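Local structure of geranylgeranyl pyrophosphate synthase (Corynebacterium glutamicum, 3LMD) at residues L51-E54 against L55-E59; A101-V104 against E105-L109. The protein probably joins isopentenyl diphosphate units to an allylic diphosphate to build long-chain prenyl diphosphates, with the help of divalent metal ions such as magnesium. All coordinates share one frame; numbering follows the deposited sequence.

Contact 1 (L51-E54 against L55-E59); sequences LHTE and LSSGE
Leu-55 lies across Leu-51 one helical turn earlier, its CD1 reaching the branch carbon CG of Leu-51 at 3.9 Å while the CD1 of Leu-51 sits against the CG of Leu-55. The two fork ends cross obliquely on the buried side of helix 34-55. Beneath them Leu-55 N gives a straight bond to Leu-51 O (2.9 Å, 171° at the hydrogen); Ser-56 is where the chain leaves helical geometry. At the more exposed end of the turn two serines take part. Ser-56 turns its OG in between its own backbone N and carbonyl carbon (chi1 57°), which swings the hydroxyl back to give a 2.6 Å bond to His-52 O. Ser-56 N still reaches back four residues to His-52 O, at 2.9 Å, and the two donors arrive from opposite faces of that carbonyl, so one oxygen is gripped twice. The same hydroxyl lies over one face of the His-52 imidazole, 3.7 Å above its plane and offset toward the rim. Ser-57 also sends its hydroxyl four residues back, but from a different torsion, OG anti to its carbonyl carbon, giving a 2.6 Å bond to Thr-53 O from above the carbonyl plane. Thr-53 O thus takes a hydroxyl where a continued helix would offer Ser-57 N. That N shortens the step instead, reaching Glu-54 O, three back, at 3.1 Å and well above the plane. Met-67 and Val-63 of helix 60-69 pack against this end. Serine hydroxyls bonded to carbonyls four residues back thus mark a helix C-terminus, and the chain turns through Gly-58, with its positive phi, to Glu-59, N-cap of helix 60-69 in an all-helical prenyl synthase fold.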
ATOM      1  N   LEU A  51     -15.693   6.904   7.718  1.00 25.22           N
ATOM      2  CA  LEU A  51     -15.061   6.708   6.436  1.00 23.91           C
ATOM      3  C   LEU A  51     -14.813   8.048   5.747  1.00 23.78           C
ATOM      4  O   LEU A  51     -13.703   8.322   5.268  1.00 23.09           O
ATOM      5  CB  LEU A  51     -15.929   5.778   5.571  1.00 25.53           C
ATOM      6  CG  LEU A  51     -15.455   5.611   4.138  1.00 27.40           C
ATOM      7  CD1 LEU A  51     -14.144   4.806   4.150  1.00 23.98           C
ATOM      8  CD2 LEU A  51     -16.556   4.857   3.324  1.00 27.49           C
ATOM      9  N   HIS A  52     -15.833   8.899   5.668  1.00 24.98           N
ATOM     10  CA  HIS A  52     -15.639  10.195   4.986  1.00 25.51           C
ATOM     11  C   HIS A  52     -14.577  11.004   5.719  1.00 22.98           C
ATOM     12  O   HIS A  52     -13.733  11.661   5.099  1.00 26.49           O
ATOM     13  CB  HIS A  52     -16.960  11.020   4.975  1.00 27.06           C
ATOM     14  CG  HIS A  52     -16.749  12.451   4.590  1.00 30.34           C
ATOM     15  ND1 HIS A  52     -16.455  12.832   3.299  1.00 31.11           N
ATOM     16  CD2 HIS A  52     -16.750  13.589   5.331  1.00 31.68           C
ATOM     17  CE1 HIS A  52     -16.295  14.146   3.256  1.00 35.65           C
ATOM     18  NE2 HIS A  52     -16.457  14.626   4.480  1.00 29.84           N
ATOM     19  N   THR A  53     -14.584  10.965   7.043  1.00 22.34           N
ATOM     20  CA  THR A  53     -13.511  11.667   7.759  1.00 24.68           C
ATOM     21  C   THR A  53     -12.122  11.175   7.306  1.00 23.74           C
ATOM     22  O   THR A  53     -11.229  11.966   7.019  1.00 25.97           O
ATOM     23  CB  THR A  53     -13.683  11.508   9.279  1.00 27.71           C
ATOM     24  OG1 THR A  53     -14.824  12.292   9.691  1.00 30.13           O
ATOM     25  CG2 THR A  53     -12.469  11.980  10.020  1.00 31.50           C
ATOM     26  N   GLU A  54     -11.929   9.862   7.262  1.00 26.48           N
ATOM     27  CA  GLU A  54     -10.621   9.330   6.855  1.00 26.42           C
ATOM     28  C   GLU A  54     -10.281   9.716   5.421  1.00 23.63           C
ATOM     29  O   GLU A  54      -9.164  10.138   5.135  1.00 26.69           O
ATOM     30  CB  GLU A  54     -10.615   7.789   6.983  1.00 24.69           C
ATOM     31  CG  GLU A  54     -10.608   7.308   8.407  1.00 29.93           C
ATOM     32  CD  GLU A  54      -9.223   7.490   9.066  1.00 28.13           C
ATOM     33  OE1 GLU A  54      -8.292   7.971   8.404  1.00 38.31           O
ATOM     34  OE2 GLU A  54      -9.063   7.160  10.249  1.00 37.15           O
ATOM     35  N   LEU A  55     -11.232   9.537   4.504  1.00 22.57           N
ATOM     36  CA  LEU A  55     -10.951   9.827   3.105  1.00 25.84           C
ATOM     37  C   LEU A  55     -10.608  11.309   2.908  1.00 28.91           C
ATOM     38  O   LEU A  55      -9.849  11.680   1.996  1.00 29.98           O
ATOM     39  CB  LEU A  55     -12.156   9.437   2.225  1.00 25.00           C
ATOM     40  CG  LEU A  55     -12.556   7.953   2.257  1.00 28.78           C
ATOM     41  CD1 LEU A  55     -13.789   7.730   1.380  1.00 28.74           C
ATOM     42  CD2 LEU A  55     -11.384   7.120   1.741  1.00 31.62           C
ATOM     43  N   SER A  56     -11.156  12.169   3.768  1.00 24.42           N
ATOM     44  CA  SER A  56     -10.902  13.614   3.613  1.00 24.04           C
ATOM     45  C   SER A  56      -9.876  14.131   4.618  1.00 24.38           C
ATOM     46  O   SER A  56      -9.858  15.340   4.930  1.00 26.55           O
ATOM     47  CB  SER A  56     -12.222  14.418   3.729  1.00 25.06           C
ATOM     48  OG  SER A  56     -12.865  14.153   4.977  1.00 26.87           O
ATOM     49  N   SER A  57      -9.019  13.235   5.118  1.00 24.07           N
ATOM     50  CA  SER A  57      -7.929  13.642   6.016  1.00 19.98           C
ATOM     51  C   SER A  57      -6.591  13.809   5.273  1.00 25.03           C
ATOM     52  O   SER A  57      -6.261  13.015   4.381  1.00 25.93           O
ATOM     53  CB  SER A  57      -7.752  12.611   7.142  1.00 25.02           C
ATOM     54  OG  SER A  57      -8.890  12.573   7.972  1.00 28.96           O
ATOM     55  N   GLY A  58      -5.824  14.828   5.654  1.00 23.77           N
ATOM     56  CA  GLY A  58      -4.509  15.038   5.040  1.00 25.92           C
ATOM     57  C   GLY A  58      -4.432  16.374   4.349  1.00 31.95           C
ATOM     58  O   GLY A  58      -5.375  17.200   4.438  1.00 27.28           O
ATOM     59  N   GLU A  59      -3.329  16.593   3.637  1.00 29.75           N
ATOM     60  CA  GLU A  59      -3.097  17.896   2.989  1.00 27.45           C
ATOM     61  C   GLU A  59      -4.138  18.138   1.901  1.00 30.06           C
ATOM     62  O   GLU A  59      -4.554  17.215   1.204  1.00 28.91           O
ATOM     63  CB  GLU A  59      -1.687  17.944   2.376  1.00 29.22           C
ATOM     64  CG  GLU A  59      -0.583  17.857   3.431  1.00 28.38           C
ATOM     65  CD  GLU A  59      -0.387  19.181   4.152  1.00 40.77           C
ATOM     66  OE1 GLU A  59      -0.911  20.210   3.680  1.00 37.33           O
ATOM     67  OE2 GLU A  59       0.268  19.192   5.203  1.00 40.92           O
TER

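Contact 2 (A101-V104 against E105-L109)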
ATOM      1  N   ALA A 101     -15.330  -1.874  10.479  1.00 21.99           N
ATOM      2  CA  ALA A 101     -16.070  -1.872   9.217  1.00 23.60           C
ATOM      3  C   ALA A 101     -15.487  -0.835   8.278  1.00 24.94           C
ATOM      4  O   ALA A 101     -15.408  -1.055   7.051  1.00 25.50           O
ATOM      5  CB  ALA A 101     -17.580  -1.595   9.450  1.00 24.47           C
ATOM      6  N   VAL A 102     -15.037   0.271   8.858  1.00 21.86           N
ATOM      7  CA  VAL A 102     -14.432   1.331   8.077  1.00 23.51           C
ATOM      8  C   VAL A 102     -13.091   0.838   7.532  1.00 19.24           C
ATOM      9  O   VAL A 102     -12.748   1.097   6.384  1.00 23.59           O
ATOM     10  CB  VAL A 102     -14.272   2.641   8.890  1.00 25.77           C
ATOM     11  CG1 VAL A 102     -13.333   3.654   8.156  1.00 24.53           C
ATOM     12  CG2 VAL A 102     -15.671   3.266   9.193  1.00 23.00           C
ATOM     13  N   VAL A 103     -12.341   0.125   8.367  1.00 22.47           N
ATOM     14  CA  VAL A 103     -11.061  -0.417   7.910  1.00 21.74           C
ATOM     15  C   VAL A 103     -11.289  -1.356   6.723  1.00 26.53           C
ATOM     16  O   VAL A 103     -10.560  -1.292   5.724  1.00 24.10           O
ATOM     17  CB  VAL A 103     -10.334  -1.151   9.054  1.00 21.23           C
ATOM     18  CG1 VAL A 103      -9.148  -2.023   8.509  1.00 25.21           C
ATOM     19  CG2 VAL A 103      -9.792  -0.117  10.078  1.00 24.70           C
ATOM     20  N   VAL A 104     -12.291  -2.227   6.828  1.00 23.35           N
ATOM     21  CA  VAL A 104     -12.594  -3.133   5.709  1.00 27.11           C
ATOM     22  C   VAL A 104     -12.927  -2.338   4.456  1.00 23.37           C
ATOM     23  O   VAL A 104     -12.417  -2.631   3.357  1.00 23.95           O
ATOM     24  CB  VAL A 104     -13.732  -4.114   6.052  1.00 25.95           C
ATOM     25  CG1 VAL A 104     -14.181  -4.918   4.799  1.00 24.83           C
ATOM     26  CG2 VAL A 104     -13.253  -5.054   7.173  1.00 25.31           C
ATOM     27  N   GLU A 105     -13.788  -1.345   4.591  1.00 22.32           N
ATOM     28  CA  GLU A 105     -14.176  -0.577   3.403  1.00 25.02           C
ATOM     29  C   GLU A 105     -13.038   0.231   2.785  1.00 26.62           C
ATOM     30  O   GLU A 105     -12.959   0.348   1.557  1.00 27.82           O
ATOM     31  CB  GLU A 105     -15.386   0.322   3.678  1.00 26.68           C
ATOM     32  CG  GLU A 105     -15.841   1.062   2.437  1.00 28.12           C
ATOM     33  CD  GLU A 105     -16.555   0.173   1.407  1.00 31.65           C
ATOM     34  OE1 GLU A 105     -16.643  -1.051   1.589  1.00 30.44           O
ATOM     35  OE2 GLU A 105     -17.070   0.715   0.402  1.00 31.03           O
ATOM     36  N   ILE A 106     -12.159   0.786   3.625  1.00 22.03           N
ATOM     37  CA  ILE A 106     -11.009   1.551   3.117  1.00 24.13           C
ATOM     38  C   ILE A 106     -10.088   0.631   2.352  1.00 24.93           C
ATOM     39  O   ILE A 106      -9.504   0.999   1.327  1.00 23.65           O
ATOM     40  CB  ILE A 106     -10.211   2.190   4.286  1.00 22.98           C
ATOM     41  CG1 ILE A 106     -10.989   3.410   4.852  1.00 26.34           C
ATOM     42  CG2 ILE A 106      -8.826   2.622   3.777  1.00 23.34           C
ATOM     43  CD1 ILE A 106     -10.357   3.971   6.195  1.00 29.25           C
ATOM     44  N   THR A 107      -9.935  -0.580   2.865  1.00 23.65           N
ATOM     45  CA  THR A 107      -9.079  -1.566   2.183  1.00 24.49           C
ATOM     46  C   THR A 107      -9.647  -1.952   0.838  1.00 26.91           C
ATOM     47  O   THR A 107      -8.909  -2.039  -0.163  1.00 25.58           O
ATOM     48  CB  THR A 107      -8.899  -2.810   3.061  1.00 26.56           C
ATOM     49  OG1 THR A 107      -8.229  -2.412   4.269  1.00 26.41           O
ATOM     50  CG2 THR A 107      -8.041  -3.880   2.333  1.00 28.18           C
ATOM     51  N   HIS A 108     -10.965  -2.150   0.808  1.00 22.02           N
ATOM     52  CA  HIS A 108     -11.669  -2.371  -0.446  1.00 23.24           C
ATOM     53  C   HIS A 108     -11.400  -1.254  -1.438  1.00 24.71           C
ATOM     54  O   HIS A 108     -11.069  -1.520  -2.595  1.00 26.16           O
ATOM     55  CB  HIS A 108     -13.194  -2.522  -0.185  1.00 24.92           C
ATOM     56  CG  HIS A 108     -14.019  -2.511  -1.422  1.00 27.79           C
ATOM     57  ND1 HIS A 108     -13.814  -3.403  -2.460  1.00 26.89           N
ATOM     58  CD2 HIS A 108     -15.056  -1.721  -1.795  1.00 27.98           C
ATOM     59  CE1 HIS A 108     -14.693  -3.155  -3.422  1.00 29.18           C
ATOM     60  NE2 HIS A 108     -15.451  -2.137  -3.045  1.00 33.66           N
ATOM     61  N   LEU A 109     -11.571   0.003  -1.016  1.00 23.65           N
ATOM     62  CA  LEU A 109     -11.354   1.135  -1.916  1.00 24.83           C
ATOM     63  C   LEU A 109      -9.895   1.227  -2.395  1.00 21.97           C
ATOM     64  O   LEU A 109      -9.642   1.484  -3.585  1.00 25.73           O
ATOM     65  CB  LEU A 109     -11.794   2.464  -1.248  1.00 23.68           C
ATOM     66  CG  LEU A 109     -13.296   2.488  -0.919  1.00 30.08           C
ATOM     67  CD1 LEU A 109     -13.691   3.757  -0.100  1.00 26.71           C
ATOM     68  CD2 LEU A 109     -14.130   2.375  -2.229  1.00 31.32           C
TER
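Val-102 and Ile-106 meet on one flank of helix 95-118, CG1 of the valine against CD1 of the isoleucine at 3.6 Å. With CG1 of Ile-106 beside its own backbone N (chi1 -75°), the chain is directed back over the preceding turn and also lies on Val-102 O. That carbonyl is satisfied by Ile-106 N at 2.8 Å, the donor lying nearly in line with its C=O. Ala-101 O takes Glu-105 N at 3.0 Å, and Val-104 O takes His-108 N at the same distance. These i to i+4 bonds are those of a regular alpha-helix, here a buried stretch of helix 95-118 in the all-helical polyprenyl synthase fold. Further along it, Asp-115 has been seen to bind calcium in this protein, although none is bound to this chain in the model. Val-103 O has two donors: Thr-107 N, with 156° at the hydrogen, and Thr-107 OG1, 3.0 Å away, which come in from opposite faces of the carbonyl plane. The hydroxyl of this buried threonine is therefore satisfied by its own helix. The carboxylate of Glu-105 finds its partner beyond this helix: its chain bends at chi2 (73°), and OE2 forms a salt bridge with Arg-76, so this buried group has a countercharge. The same OE2 stands at the edge of the His-108 ring, in its plane. On another flank, Val-104 packs against Leu-203, Ala-207 and Leu-210 of helix 188-214.

Contact 2 is core, in the middle of helix 95-118, whereas contact 1 is partly buried, at the end of helix 34-55; the centre of contact 1 lies about 24 Å from the centre of the chain, that of contact 2 about 12 Å. The two helices pack directly: Leu-51 CD1 touches Ile-106 CG1 at 3.5 Å, and Glu-54 CB rests on Ile-106 CD1. Helix 132-157 backs both, with Leu-146 against Leu-55 and Ile-106 alike. Both use a hydroxyl to double the bonding of a carbonyl one turn back, but in contact 1 this accompanies the helix ending, while in contact 2 the regular backbone ladder continues and the buried charge is met by Arg-76.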